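Local coordinates for Serine/threonine-protein kinase Tel1 (Chaetomium thermophilum, PDB 6SKY) that probably acts as a DNA-damage-sensing serine/threonine kinase that activates checkpoint signalling and phosphorylates histone H2A at sites of damage, at residues Q1623-G1627 / E1628-W1632; S2057-H2060 / D2061-N2065; G2073-N2076 / T2077-R2081; T2091-D2094 / D2095-V2099; A2125-S2128 / Q2129-C2133. All coordinates share one frame; numbering follows the deposited sequence.

Contact 1 of 5, residues Q1623-G1627 / E1628-W1632; sequences QRLGG and EYLAW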
loop_
_atom_site.group_PDB
_atom_site.type_symbol
_atom_site.label_atom_id
_atom_site.label_comp_id
_atom_site.label_asym_id
_atom_site.label_seq_id
_atom_site.Cartn_x
_atom_site.Cartn_y
_atom_site.Cartn_z
ATOM N N GLN A 1623 -13.035 34.085 41.428
ATOM C CA GLN A 1623 -14.287 34.672 40.973
ATOM C C GLN A 1623 -14.297 36.191 40.993
ATOM O O GLN A 1623 -15.252 36.788 40.483
ATOM C CB GLN A 1623 -15.462 34.171 41.825
ATOM C CG GLN A 1623 -15.519 34.816 43.194
ATOM C CD GLN A 1623 -16.832 34.573 43.908
ATOM O OE1 GLN A 1623 -17.417 33.494 43.809
ATOM N NE2 GLN A 1623 -17.305 35.583 44.630
ATOM N N ARG A 1624 -13.278 36.835 41.556
ATOM C CA ARG A 1624 -13.252 38.280 41.714
ATOM C C ARG A 1624 -12.425 38.965 40.636
ATOM O O ARG A 1624 -11.950 40.086 40.848
ATOM C CB ARG A 1624 -12.715 38.638 43.099
ATOM C CG ARG A 1624 -13.242 37.735 44.198
ATOM C CD ARG A 1624 -12.402 37.835 45.456
ATOM N NE ARG A 1624 -12.760 38.985 46.277
ATOM C CZ ARG A 1624 -12.174 39.289 47.430
ATOM N NH1 ARG A 1624 -11.195 38.528 47.898
ATOM N NH2 ARG A 1624 -12.566 40.354 48.114
ATOM N N LEU A 1625 -12.247 38.319 39.488
ATOM C CA LEU A 1625 -11.369 38.804 38.433
ATOM C C LEU A 1625 -12.186 39.432 37.316
ATOM O O LEU A 1625 -13.182 38.855 36.869
ATOM C CB LEU A 1625 -10.519 37.668 37.872
ATOM C CG LEU A 1625 -9.690 36.909 38.895
ATOM C CD1 LEU A 1625 -8.966 35.799 38.197
ATOM C CD2 LEU A 1625 -8.712 37.828 39.591
ATOM N N GLY A 1626 -11.750 40.598 36.858
ATOM C CA GLY A 1626 -12.429 41.290 35.790
ATOM C C GLY A 1626 -12.366 40.526 34.485
ATOM O O GLY A 1626 -11.817 39.432 34.379
ATOM N N GLY A 1627 -12.953 41.129 33.463
ATOM C CA GLY A 1627 -12.935 40.537 32.147
ATOM C C GLY A 1627 -11.619 40.766 31.444
ATOM O O GLY A 1627 -11.129 39.894 30.725
ATOM N N GLU A 1628 -11.029 41.939 31.640
ATOM C CA GLU A 1628 -9.759 42.212 30.989
ATOM C C GLU A 1628 -8.637 41.384 31.590
ATOM O O GLU A 1628 -7.696 41.015 30.880
ATOM C CB GLU A 1628 -9.450 43.701 31.055
ATOM C CG GLU A 1628 -10.090 44.474 29.920
ATOM C CD GLU A 1628 -10.031 45.974 30.106
ATOM O OE1 GLU A 1628 -10.801 46.506 30.936
ATOM O OE2 GLU A 1628 -9.217 46.627 29.420
ATOM N N TYR A 1629 -8.732 41.030 32.868
ATOM C CA TYR A 1629 -7.727 40.130 33.412
ATOM C C TYR A 1629 -7.865 38.735 32.826
ATOM O O TYR A 1629 -6.861 38.072 32.564
ATOM C CB TYR A 1629 -7.800 40.064 34.929
ATOM C CG TYR A 1629 -6.730 39.161 35.471
ATOM C CD1 TYR A 1629 -5.427 39.597 35.581
ATOM C CD2 TYR A 1629 -7.014 37.861 35.834
ATOM C CE1 TYR A 1629 -4.448 38.773 36.048
ATOM C CE2 TYR A 1629 -6.038 37.032 36.301
ATOM C CZ TYR A 1629 -4.759 37.492 36.410
ATOM O OH TYR A 1629 -3.782 36.659 36.883
ATOM N N LEU A 1630 -9.095 38.264 32.622
ATOM C CA LEU A 1630 -9.272 36.962 31.992
ATOM C C LEU A 1630 -8.817 36.974 30.545
ATOM O O LEU A 1630 -8.285 35.974 30.064
ATOM C CB LEU A 1630 -10.724 36.518 32.078
ATOM C CG LEU A 1630 -11.175 36.055 33.452
ATOM C CD1 LEU A 1630 -12.443 35.272 33.326
ATOM C CD2 LEU A 1630 -10.112 35.223 34.097
ATOM N N ALA A 1631 -8.994 38.087 29.839
ATOM C CA ALA A 1631 -8.452 38.179 28.491
ATOM C C ALA A 1631 -6.933 38.128 28.504
ATOM O O ALA A 1631 -6.322 37.461 27.666
ATOM C CB ALA A 1631 -8.935 39.452 27.811
ATOM N N TRP A 1632 -6.302 38.819 29.452
ATOM C CA TRP A 1632 -4.846 38.773 29.547
ATOM C C TRP A 1632 -4.354 37.372 29.904
ATOM O O TRP A 1632 -3.356 36.893 29.350
ATOM C CB TRP A 1632 -4.373 39.802 30.568
ATOM C CG TRP A 1632 -2.912 39.814 30.790
ATOM C CD1 TRP A 1632 -1.976 40.446 30.039
ATOM C CD2 TRP A 1632 -2.208 39.169 31.848
ATOM N NE1 TRP A 1632 -0.729 40.223 30.555
ATOM C CE2 TRP A 1632 -0.848 39.442 31.670
ATOM C CE3 TRP A 1632 -2.597 38.379 32.924
ATOM C CZ2 TRP A 1632 0.119 38.957 32.526
ATOM C CZ3 TRP A 1632 -1.640 37.901 33.764
ATOM C CH2 TRP A 1632 -0.297 38.187 33.565
#
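L1625 reaches forward from the loop to the ring of Y1629, its CD1 lying 3.7 Å from Y1629 CD2. The methyl approaches the ring at a slant, neither squarely over the face nor squarely at the rim, and CE2 of the same flank is just as near. The tyrosine meets it there because CG of Y1629 stands anti to its own backbone N (chi1 -178°). Its hydroxyl is spent elsewhere, in a hydrogen bond with S1619 OG, while F1592 meets the ring edge-to-face. The same CD1 of L1625 also approaches L1630 CD2, more loosely, at 4.3 Å. This pairing of the residue before the N-cap with the fourth residue after it is a hydrophobic staple, here at the start of helix 1627-1644, with G1626 as the N-cap. Glycine has no side chain with which to cap, so the first turn relies on the backbone. A1631 N donates to G1627 O at 2.9 Å, whereas the bond from L1630 N to G1626 O is weak. CG of L1630 passes 3.6 Å from that G1626 O, and beyond it the leucine side chain packs on K2064, V2067 and R2068 of helix 2052-2070.

Contact 2 of 5, residues S2057-H2060 / D2061-N2065; sequences SMVH and DGLKN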
loop_
_atom_site.group_PDB
_atom_site.type_symbol
_atom_site.label_atom_id
_atom_site.label_comp_id
_atom_site.label_asym_id
_atom_site.label_seq_id
_atom_site.Cartn_x
_atom_site.Cartn_y
_atom_site.Cartn_z
ATOM N N SER A 2057 -11.572 44.038 19.971
ATOM C CA SER A 2057 -12.588 43.777 20.980
ATOM C C SER A 2057 -13.175 42.387 20.822
ATOM O O SER A 2057 -13.424 41.694 21.813
ATOM C CB SER A 2057 -13.681 44.832 20.897
ATOM O OG SER A 2057 -13.126 46.125 21.021
ATOM N N MET A 2058 -13.395 41.952 19.582
ATOM C CA MET A 2058 -13.951 40.618 19.373
ATOM C C MET A 2058 -12.958 39.530 19.766
ATOM O O MET A 2058 -13.338 38.518 20.366
ATOM C CB MET A 2058 -14.381 40.456 17.922
ATOM C CG MET A 2058 -15.088 39.163 17.652
ATOM S SD MET A 2058 -16.716 39.071 18.392
ATOM C CE MET A 2058 -17.541 40.356 17.477
ATOM N N VAL A 2059 -11.677 39.731 19.455
ATOM C CA VAL A 2059 -10.650 38.774 19.856
ATOM C C VAL A 2059 -10.565 38.677 21.373
ATOM O O VAL A 2059 -10.454 37.580 21.933
ATOM C CB VAL A 2059 -9.298 39.163 19.237
ATOM C CG1 VAL A 2059 -8.198 38.321 19.807
ATOM C CG2 VAL A 2059 -9.345 39.013 17.741
ATOM N N HIS A 2060 -10.623 39.816 22.065
ATOM C CA HIS A 2060 -10.523 39.803 23.520
ATOM C C HIS A 2060 -11.743 39.162 24.163
ATOM O O HIS A 2060 -11.621 38.445 25.163
ATOM C CB HIS A 2060 -10.326 41.218 24.037
ATOM C CG HIS A 2060 -8.979 41.782 23.724
ATOM N ND1 HIS A 2060 -7.924 40.998 23.318
ATOM C CD2 HIS A 2060 -8.513 43.050 23.761
ATOM C CE1 HIS A 2060 -6.867 41.759 23.112
ATOM N NE2 HIS A 2060 -7.197 43.009 23.374
ATOM N N ASP A 2061 -12.928 39.392 23.602
ATOM C CA ASP A 2061 -14.106 38.689 24.092
ATOM C C ASP A 2061 -13.970 37.187 23.888
ATOM O O ASP A 2061 -14.387 36.396 24.743
ATOM C CB ASP A 2061 -15.353 39.217 23.396
ATOM C CG ASP A 2061 -16.633 38.785 24.085
ATOM O OD1 ASP A 2061 -16.560 38.043 25.089
ATOM O OD2 ASP A 2061 -17.720 39.190 23.625
ATOM N N GLY A 2062 -13.372 36.774 22.770
ATOM C CA GLY A 2062 -13.153 35.355 22.545
ATOM C C GLY A 2062 -12.216 34.740 23.563
ATOM O O GLY A 2062 -12.481 33.662 24.097
ATOM N N LEU A 2063 -11.104 35.420 23.843
ATOM C CA LEU A 2063 -10.157 34.923 24.841
ATOM C C LEU A 2063 -10.804 34.809 26.213
ATOM O O LEU A 2063 -10.625 33.809 26.919
ATOM C CB LEU A 2063 -8.940 35.840 24.911
ATOM C CG LEU A 2063 -8.022 35.901 23.697
ATOM C CD1 LEU A 2063 -7.057 37.039 23.831
ATOM C CD2 LEU A 2063 -7.274 34.609 23.547
ATOM N N LYS A 2064 -11.564 35.827 26.602
ATOM C CA LYS A 2064 -12.234 35.824 27.896
ATOM C C LYS A 2064 -13.220 34.671 28.011
ATOM O O LYS A 2064 -13.242 33.954 29.018
ATOM C CB LYS A 2064 -12.931 37.161 28.078
ATOM C CG LYS A 2064 -13.586 37.406 29.393
ATOM C CD LYS A 2064 -14.424 38.650 29.265
ATOM C CE LYS A 2064 -13.671 39.730 28.504
ATOM N NZ LYS A 2064 -14.577 40.639 27.757
ATOM N N ASN A 2065 -14.050 34.477 26.990
ATOM C CA ASN A 2065 -15.030 33.400 27.041
ATOM C C ASN A 2065 -14.363 32.033 27.050
ATOM O O ASN A 2065 -14.827 31.115 27.735
ATOM C CB ASN A 2065 -15.986 33.519 25.863
ATOM C CG ASN A 2065 -16.733 34.825 25.859
ATOM O OD1 ASN A 2065 -17.229 35.269 26.890
ATOM N ND2 ASN A 2065 -16.810 35.458 24.699
#
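D2061, G2062, L2063 and K2064 turn their N-H groups back to the carbonyls of S2057, M2058, V2059 and H2060, four residues earlier in each case, in the regular pattern of an alpha-helix. The bond from K2064 N to H2060 O is typical, 3.0 Å long with 164° at the hydrogen. Side chains follow the same pitch. L2063 leans back over the preceding turn, its CG 3.4 Å from V2059 O and its CD1 4.4 Å from V2059 CG1. The same CD1 also lies at the edge of the H2060 ring, near its plane, 4.1 Å from H2060 ND1. V2059 and L2063 are branched and apolar, as suits the buried side turned to helix 2077-2097. K2064 covers H2060 O with its CB and runs back along the helix, and its bend at chi3 (-43°) leaves CE 4.1 Å from H2060 O. One turn on from D2061, N2065 ND2 makes a weak, bent bond to D2061 OD1. H2060 has a leucine at its ring edge and touches both D2094, which its CE1 approaches, and R1635; these two charges would probably pull the protonation of the imidazole in opposite directions.

Contact 3 of 5, residues G2073-N2076 / T2077-R2081; sequences GSLN and TSVLR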
loop_
_atom_site.group_PDB
_atom_site.type_symbol
_atom_site.label_atom_id
_atom_site.label_comp_id
_atom_site.label_asym_id
_atom_site.label_seq_id
_atom_site.Cartn_x
_atom_site.Cartn_y
_atom_site.Cartn_z
ATOM N N GLY A 2073 -14.713 23.408 34.490
ATOM C CA GLY A 2073 -14.540 22.112 35.109
ATOM C C GLY A 2073 -14.594 20.917 34.182
ATOM O O GLY A 2073 -13.630 20.636 33.465
ATOM N N SER A 2074 -15.725 20.211 34.182
ATOM C CA SER A 2074 -15.785 18.861 33.633
ATOM C C SER A 2074 -15.614 18.835 32.122
ATOM O O SER A 2074 -16.596 18.906 31.375
ATOM C CB SER A 2074 -17.112 18.204 34.006
ATOM O OG SER A 2074 -18.202 18.904 33.439
ATOM N N LEU A 2075 -14.369 18.704 31.674
ATOM C CA LEU A 2075 -14.021 18.576 30.269
ATOM C C LEU A 2075 -13.093 17.384 30.118
ATOM O O LEU A 2075 -12.178 17.204 30.925
ATOM C CB LEU A 2075 -13.322 19.839 29.738
ATOM C CG LEU A 2075 -14.117 21.082 29.342
ATOM C CD1 LEU A 2075 -14.757 21.734 30.540
ATOM C CD2 LEU A 2075 -13.220 22.070 28.638
ATOM N N ASN A 2076 -13.316 16.572 29.089
ATOM C CA ASN A 2076 -12.349 15.530 28.799
ATOM C C ASN A 2076 -11.101 16.156 28.194
ATOM O O ASN A 2076 -10.985 17.374 28.074
ATOM C CB ASN A 2076 -12.945 14.467 27.887
ATOM C CG ASN A 2076 -14.021 15.009 27.002
ATOM O OD1 ASN A 2076 -14.788 15.880 27.407
ATOM N ND2 ASN A 2076 -14.098 14.497 25.783
ATOM N N THR A 2077 -10.146 15.323 27.806
ATOM C CA THR A 2077 -8.871 15.862 27.367
ATOM C C THR A 2077 -8.926 16.385 25.941
ATOM O O THR A 2077 -8.236 17.355 25.618
ATOM C CB THR A 2077 -7.788 14.802 27.509
ATOM O OG1 THR A 2077 -8.096 13.973 28.629
ATOM C CG2 THR A 2077 -6.449 15.455 27.752
ATOM N N SER A 2078 -9.745 15.788 25.083
ATOM C CA SER A 2078 -9.847 16.284 23.717
ATOM C C SER A 2078 -10.488 17.665 23.677
ATOM O O SER A 2078 -10.000 18.560 22.982
ATOM C CB SER A 2078 -10.632 15.294 22.863
ATOM O OG SER A 2078 -11.851 14.950 23.485
ATOM N N VAL A 2079 -11.568 17.864 24.427
ATOM C CA VAL A 2079 -12.203 19.175 24.479
ATOM C C VAL A 2079 -11.270 20.192 25.114
ATOM O O VAL A 2079 -11.203 21.350 24.687
ATOM C CB VAL A 2079 -13.538 19.086 25.233
ATOM C CG1 VAL A 2079 -14.208 20.429 25.257
ATOM C CG2 VAL A 2079 -14.427 18.060 24.585
ATOM N N LEU A 2080 -10.535 19.776 26.138
ATOM C CA LEU A 2080 -9.593 20.664 26.800
ATOM C C LEU A 2080 -8.522 21.150 25.837
ATOM O O LEU A 2080 -8.210 22.346 25.784
ATOM C CB LEU A 2080 -8.963 19.934 27.980
ATOM C CG LEU A 2080 -8.070 20.725 28.910
ATOM C CD1 LEU A 2080 -8.927 21.499 29.865
ATOM C CD2 LEU A 2080 -7.169 19.783 29.642
ATOM N N ARG A 2081 -7.947 20.237 25.058
ATOM C CA ARG A 2081 -6.911 20.649 24.121
ATOM C C ARG A 2081 -7.483 21.438 22.953
ATOM O O ARG A 2081 -6.800 22.307 22.413
ATOM C CB ARG A 2081 -6.139 19.433 23.640
ATOM C CG ARG A 2081 -5.608 18.604 24.778
ATOM C CD ARG A 2081 -4.841 17.407 24.292
ATOM N NE ARG A 2081 -3.503 17.801 23.900
ATOM C CZ ARG A 2081 -2.446 17.706 24.693
ATOM N NH1 ARG A 2081 -1.259 18.098 24.259
ATOM N NH2 ARG A 2081 -2.579 17.209 25.911
#
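L2075 and V2079 form the close-packed side of this helix start: CD2 of the leucine meets CG1 of the valine at 3.9 Å, the two side chains crossing at about a right angle. CG1 faces the leucine because it stands anti to the valine's backbone N (chi1 -179°), which leaves CG2 for N2076. The asparagine amide comes in on that other branch, its OD1 3.6 Å and its ND2 3.8 Å from V2079 CG2. The two methyls of this beta-branched residue thus serve one neighbour each, the first apolar and the second polar. L2075 also approaches the backbone of L2080, its CD2 lying 4.3 Å from L2080 CA, while the L2080 side chain itself goes to V1647 and L1651.

The outer side is looser. S2078 is exposed, and its OG lies 3.2 Å from N2076 ND2. T2077 sets out away from the loop, though its CB still rests 3.6 Å from N2076 C, and its side chain packs on D1925. R2081 carries its guanidinium off to a salt bridge with D2126.

What fastens loop to helix is the backbone bond from L2080 N to N2076 O, 3.1 Å long. N2076 holds the N-cap position of helix 2077-2097, a favoured place for asparagine, yet its side chain makes no capping bond. The arrangement is an N-terminal helix start in which a leucine just before the N-cap packs on the first turn. It stands at the turn joining two successive helices of the FAT domain.

Contact 4 of 5, residues T2091-D2094 / D2095-V2099; sequences TELD and DILNV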
loop_
_atom_site.group_PDB
_atom_site.type_symbol
_atom_site.label_atom_id
_atom_site.label_comp_id
_atom_site.label_asym_id
_atom_site.label_seq_id
_atom_site.Cartn_x
_atom_site.Cartn_y
_atom_site.Cartn_z
ATOM N N THR A 2091 -4.530 34.051 19.866
ATOM C CA THR A 2091 -3.317 34.794 20.183
ATOM C C THR A 2091 -2.491 35.089 18.937
ATOM O O THR A 2091 -1.943 36.184 18.804
ATOM C CB THR A 2091 -2.499 34.026 21.213
ATOM O OG1 THR A 2091 -3.287 33.845 22.387
ATOM C CG2 THR A 2091 -1.274 34.785 21.585
ATOM N N GLU A 2092 -2.393 34.141 18.002
ATOM C CA GLU A 2092 -1.663 34.429 16.765
ATOM C C GLU A 2092 -2.384 35.471 15.918
ATOM O O GLU A 2092 -1.746 36.337 15.303
ATOM C CB GLU A 2092 -1.443 33.149 15.962
ATOM C CG GLU A 2092 -0.433 32.194 16.588
ATOM C CD GLU A 2092 -0.334 30.858 15.862
ATOM O OE1 GLU A 2092 -1.370 30.366 15.362
ATOM O OE2 GLU A 2092 0.781 30.298 15.795
ATOM N N LEU A 2093 -3.713 35.397 15.867
ATOM C CA LEU A 2093 -4.491 36.447 15.218
ATOM C C LEU A 2093 -4.183 37.810 15.820
ATOM O O LEU A 2093 -3.899 38.773 15.099
ATOM C CB LEU A 2093 -5.978 36.127 15.337
ATOM C CG LEU A 2093 -6.998 37.119 14.800
ATOM C CD1 LEU A 2093 -6.648 37.528 13.414
ATOM C CD2 LEU A 2093 -8.357 36.498 14.813
ATOM N N ASP A 2094 -4.243 37.912 17.146
ATOM C CA ASP A 2094 -3.955 39.177 17.807
ATOM C C ASP A 2094 -2.536 39.642 17.529
ATOM O O ASP A 2094 -2.276 40.845 17.457
ATOM C CB ASP A 2094 -4.175 39.036 19.306
ATOM C CG ASP A 2094 -4.587 40.331 19.959
ATOM O OD1 ASP A 2094 -4.370 41.403 19.360
ATOM O OD2 ASP A 2094 -5.130 40.276 21.080
ATOM N N ASP A 2095 -1.595 38.711 17.385
ATOM C CA ASP A 2095 -0.215 39.099 17.117
ATOM C C ASP A 2095 -0.069 39.725 15.741
ATOM O O ASP A 2095 0.577 40.762 15.592
ATOM C CB ASP A 2095 0.715 37.899 17.245
ATOM C CG ASP A 2095 1.122 37.630 18.669
ATOM O OD1 ASP A 2095 0.630 38.334 19.571
ATOM O OD2 ASP A 2095 1.938 36.711 18.889
ATOM N N ILE A 2096 -0.643 39.104 14.710
ATOM C CA ILE A 2096 -0.480 39.716 13.393
ATOM C C ILE A 2096 -1.360 40.942 13.203
ATOM O O ILE A 2096 -1.049 41.779 12.353
ATOM C CB ILE A 2096 -0.742 38.757 12.220
ATOM C CG1 ILE A 2096 -2.186 38.304 12.221
ATOM C CG2 ILE A 2096 0.207 37.591 12.253
ATOM C CD1 ILE A 2096 -2.988 38.884 11.117
ATOM N N LEU A 2097 -2.449 41.086 13.956
ATOM C CA LEU A 2097 -3.238 42.308 13.834
ATOM C C LEU A 2097 -2.478 43.528 14.332
ATOM O O LEU A 2097 -2.817 44.657 13.969
ATOM C CB LEU A 2097 -4.548 42.181 14.599
ATOM C CG LEU A 2097 -5.661 41.386 13.934
ATOM C CD1 LEU A 2097 -6.883 41.420 14.804
ATOM C CD2 LEU A 2097 -5.959 41.953 12.576
ATOM N N ASN A 2098 -1.450 43.328 15.150
ATOM C CA ASN A 2098 -0.782 44.414 15.847
ATOM C C ASN A 2098 0.592 44.732 15.285
ATOM O O ASN A 2098 1.360 45.446 15.932
ATOM C CB ASN A 2098 -0.661 44.084 17.332
ATOM C CG ASN A 2098 -1.976 44.161 18.050
ATOM O OD1 ASN A 2098 -2.843 44.950 17.697
ATOM N ND2 ASN A 2098 -2.132 43.344 19.071
ATOM N N VAL A 2099 0.931 44.225 14.115
ATOM C CA VAL A 2099 2.220 44.557 13.527
ATOM C C VAL A 2099 2.170 45.980 12.998
ATOM O O VAL A 2099 1.155 46.439 12.469
ATOM C CB VAL A 2099 2.615 43.560 12.423
ATOM C CG1 VAL A 2099 2.854 42.199 13.010
ATOM C CG2 VAL A 2099 1.553 43.495 11.380
#
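D2094 and N2098, one helical turn apart, bring a carboxylate and an amide together with their planes 49° apart. One face of the N2098 amide is covered by the backbone carbonyl of D2094, whose O sits nearly 3 Å off the amide plane and 3.4 Å from N2098 CG. On the same side, also well off that plane, D2094 OD1 lies 3.0 Å from N2098 ND2. The oxygen end of the amide faces R2056, with N2098 OD1 accepting a hydrogen bond from its NH1. Asparagine suits this place because its short side chain sets a carbonyl within range of that guanidinium. With an alanine in place of N2098, the R2056 guanidinium is likely to lose this acceptor, and D2094 the amide beside its carboxylate. The neighbouring carboxylate of D2095 turns back beside T2091 O and is engaged by R1639 in a salt bridge through OD2.

On the apolar side L2093 and L2097 lie side by side and point the same way, L2093 CD1 being 4.0 Å from L2097 CG. They pack against helices 2035-2047 and 2052-2070. I2096 turns to other neighbours, T2108, T2137 and W2141, and its CG1, lodged between the backbone N and the carbonyl carbon (chi1 64°), passes 3.4 Å from L2093 O.

Three backbone bonds run through this turn, among them L2097 N to L2093 O at 3.0 Å and nearly along the C=O axis. N2098 N donates to D2095 O at 3.3 Å. This closing part of helix 2077-2097 is buried among neighbouring helices. Such close layering of successive helices is characteristic of the TPR-like alpha-solenoid of a FAT domain.

Contact 5 of 5, residues A2125-S2128 / Q2129-C2133; sequences ADVS and QILSC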
loop_
_atom_site.group_PDB
_atom_site.type_symbol
_atom_site.label_atom_id
_atom_site.label_comp_id
_atom_site.label_asym_id
_atom_site.label_seq_id
_atom_site.Cartn_x
_atom_site.Cartn_y
_atom_site.Cartn_z
ATOM N N ALA A 2125 -3.764 16.373 16.366
ATOM C CA ALA A 2125 -4.978 17.180 16.424
ATOM C C ALA A 2125 -4.657 18.639 16.727
ATOM O O ALA A 2125 -5.144 19.553 16.047
ATOM C CB ALA A 2125 -5.932 16.604 17.464
ATOM N N ASP A 2126 -3.808 18.875 17.728
ATOM C CA ASP A 2126 -3.442 20.236 18.098
ATOM C C ASP A 2126 -2.706 20.936 16.973
ATOM O O ASP A 2126 -2.971 22.105 16.677
ATOM C CB ASP A 2126 -2.578 20.220 19.353
ATOM C CG ASP A 2126 -3.042 19.202 20.365
ATOM O OD1 ASP A 2126 -4.198 18.742 20.262
ATOM O OD2 ASP A 2126 -2.254 18.860 21.270
ATOM N N VAL A 2127 -1.771 20.233 16.339
ATOM C CA VAL A 2127 -0.968 20.832 15.284
ATOM C C VAL A 2127 -1.839 21.197 14.095
ATOM O O VAL A 2127 -1.731 22.294 13.545
ATOM C CB VAL A 2127 0.171 19.884 14.880
ATOM C CG1 VAL A 2127 0.877 20.412 13.668
ATOM C CG2 VAL A 2127 1.139 19.745 16.009
ATOM N N SER A 2128 -2.722 20.290 13.690
ATOM C CA SER A 2128 -3.567 20.565 12.539
ATOM C C SER A 2128 -4.502 21.727 12.814
ATOM O O SER A 2128 -4.701 22.588 11.952
ATOM C CB SER A 2128 -4.356 19.324 12.155
ATOM O OG SER A 2128 -5.392 19.091 13.072
ATOM N N GLN A 2129 -5.073 21.780 14.017
ATOM C CA GLN A 2129 -5.959 22.882 14.375
ATOM C C GLN A 2129 -5.238 24.224 14.321
ATOM O O GLN A 2129 -5.713 25.177 13.686
ATOM C CB GLN A 2129 -6.525 22.624 15.758
ATOM C CG GLN A 2129 -7.346 23.724 16.318
ATOM C CD GLN A 2129 -7.953 23.342 17.628
ATOM O OE1 GLN A 2129 -7.924 22.186 18.016
ATOM N NE2 GLN A 2129 -8.504 24.308 18.325
ATOM N N ILE A 2130 -4.083 24.315 14.977
ATOM C CA ILE A 2130 -3.340 25.568 14.998
ATOM C C ILE A 2130 -2.932 25.980 13.594
ATOM O O ILE A 2130 -3.013 27.157 13.232
ATOM C CB ILE A 2130 -2.123 25.443 15.927
ATOM C CG1 ILE A 2130 -2.578 25.260 17.362
ATOM C CG2 ILE A 2130 -1.259 26.659 15.839
ATOM C CD1 ILE A 2130 -1.448 25.113 18.313
ATOM N N LEU A 2131 -2.509 25.027 12.771
ATOM C CA LEU A 2131 -1.998 25.381 11.456
ATOM C C LEU A 2131 -3.112 25.814 10.512
ATOM O O LEU A 2131 -2.926 26.735 9.707
ATOM C CB LEU A 2131 -1.216 24.213 10.878
ATOM C CG LEU A 2131 0.158 23.986 11.488
ATOM C CD1 LEU A 2131 0.822 22.838 10.802
ATOM C CD2 LEU A 2131 0.997 25.212 11.363
ATOM N N SER A 2132 -4.281 25.179 10.597
ATOM C CA SER A 2132 -5.398 25.617 9.769
ATOM C C SER A 2132 -5.859 27.011 10.156
ATOM O O SER A 2132 -6.121 27.855 9.283
ATOM C CB SER A 2132 -6.550 24.636 9.877
ATOM O OG SER A 2132 -7.223 24.816 11.093
ATOM N N CYS A 2133 -5.957 27.285 11.457
ATOM C CA CYS A 2133 -6.333 28.631 11.869
ATOM C C CYS A 2133 -5.292 29.657 11.443
ATOM O O CYS A 2133 -5.639 30.785 11.095
ATOM C CB CYS A 2133 -6.559 28.680 13.370
ATOM S SG CYS A 2133 -8.123 27.994 13.888
#
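A2125 O is gripped twice, by Q2129 N and by S2128 OG, each at 3.0 Å and both from the same face of the carbonyl plane. The amide lies closer to the line of the carbonyl, with a C=O...donor angle of 155° against 117° for the hydroxyl. S2128 can join it because OG sits between its backbone N and carbonyl carbon (chi1 74°), folded back on the preceding turn. The device recurs one turn later, where S2132 OG donates to Q2129 O at 3.0 Å, alongside the amide of C2133. Serine suits both places, being short enough to bend onto its own helix. Replacing S2128 by alanine would probably leave A2125 O relying on the amide of Q2129, with one polar grip lost. Further out, I2130 N to D2126 O is almost straight, and the D2126 carboxylate forms a salt bridge with R2081. Q2129 extends away from the helix to donate from NE2 to Q2082 O.

V2127 and L2131 lie side by side on another flank, V2127 CG1 3.8 Å from L2131 CD1, and pack on I2171 of helix 2154-2174. I2130 faces A2088 and E2092. The chemistry is therefore divided: hydroxyls add a second bond to carbonyls already used by the helix, charged and amide ends tie it to helix 2077-2097, and branched apolar chains fill the joints with its neighbours.

Overall arrangement
The contacts follow one another along the chain. Contact 1 opens helix 1627-1644, contact 2 lies within helix 2052-2070, contacts 3 and 4 sit towards the two ends of helix 2077-2097, their centres about 26 Å apart, and contact 5 is on helix 2124-2143. Contacts 1 and 2, about 11 Å apart between centres, touch through L1630 and K2064; contact 2 meets contact 4 where V2059 packs on L2093. Contact 5 meets helix 2077-2097 twice, near its start by the salt bridge from R2081 to D2126 and further along by packing of E2092 on I2130. Contacts 2 to 5 belong to the FAT domain, whose helices stack side by side, away from the nucleotide site.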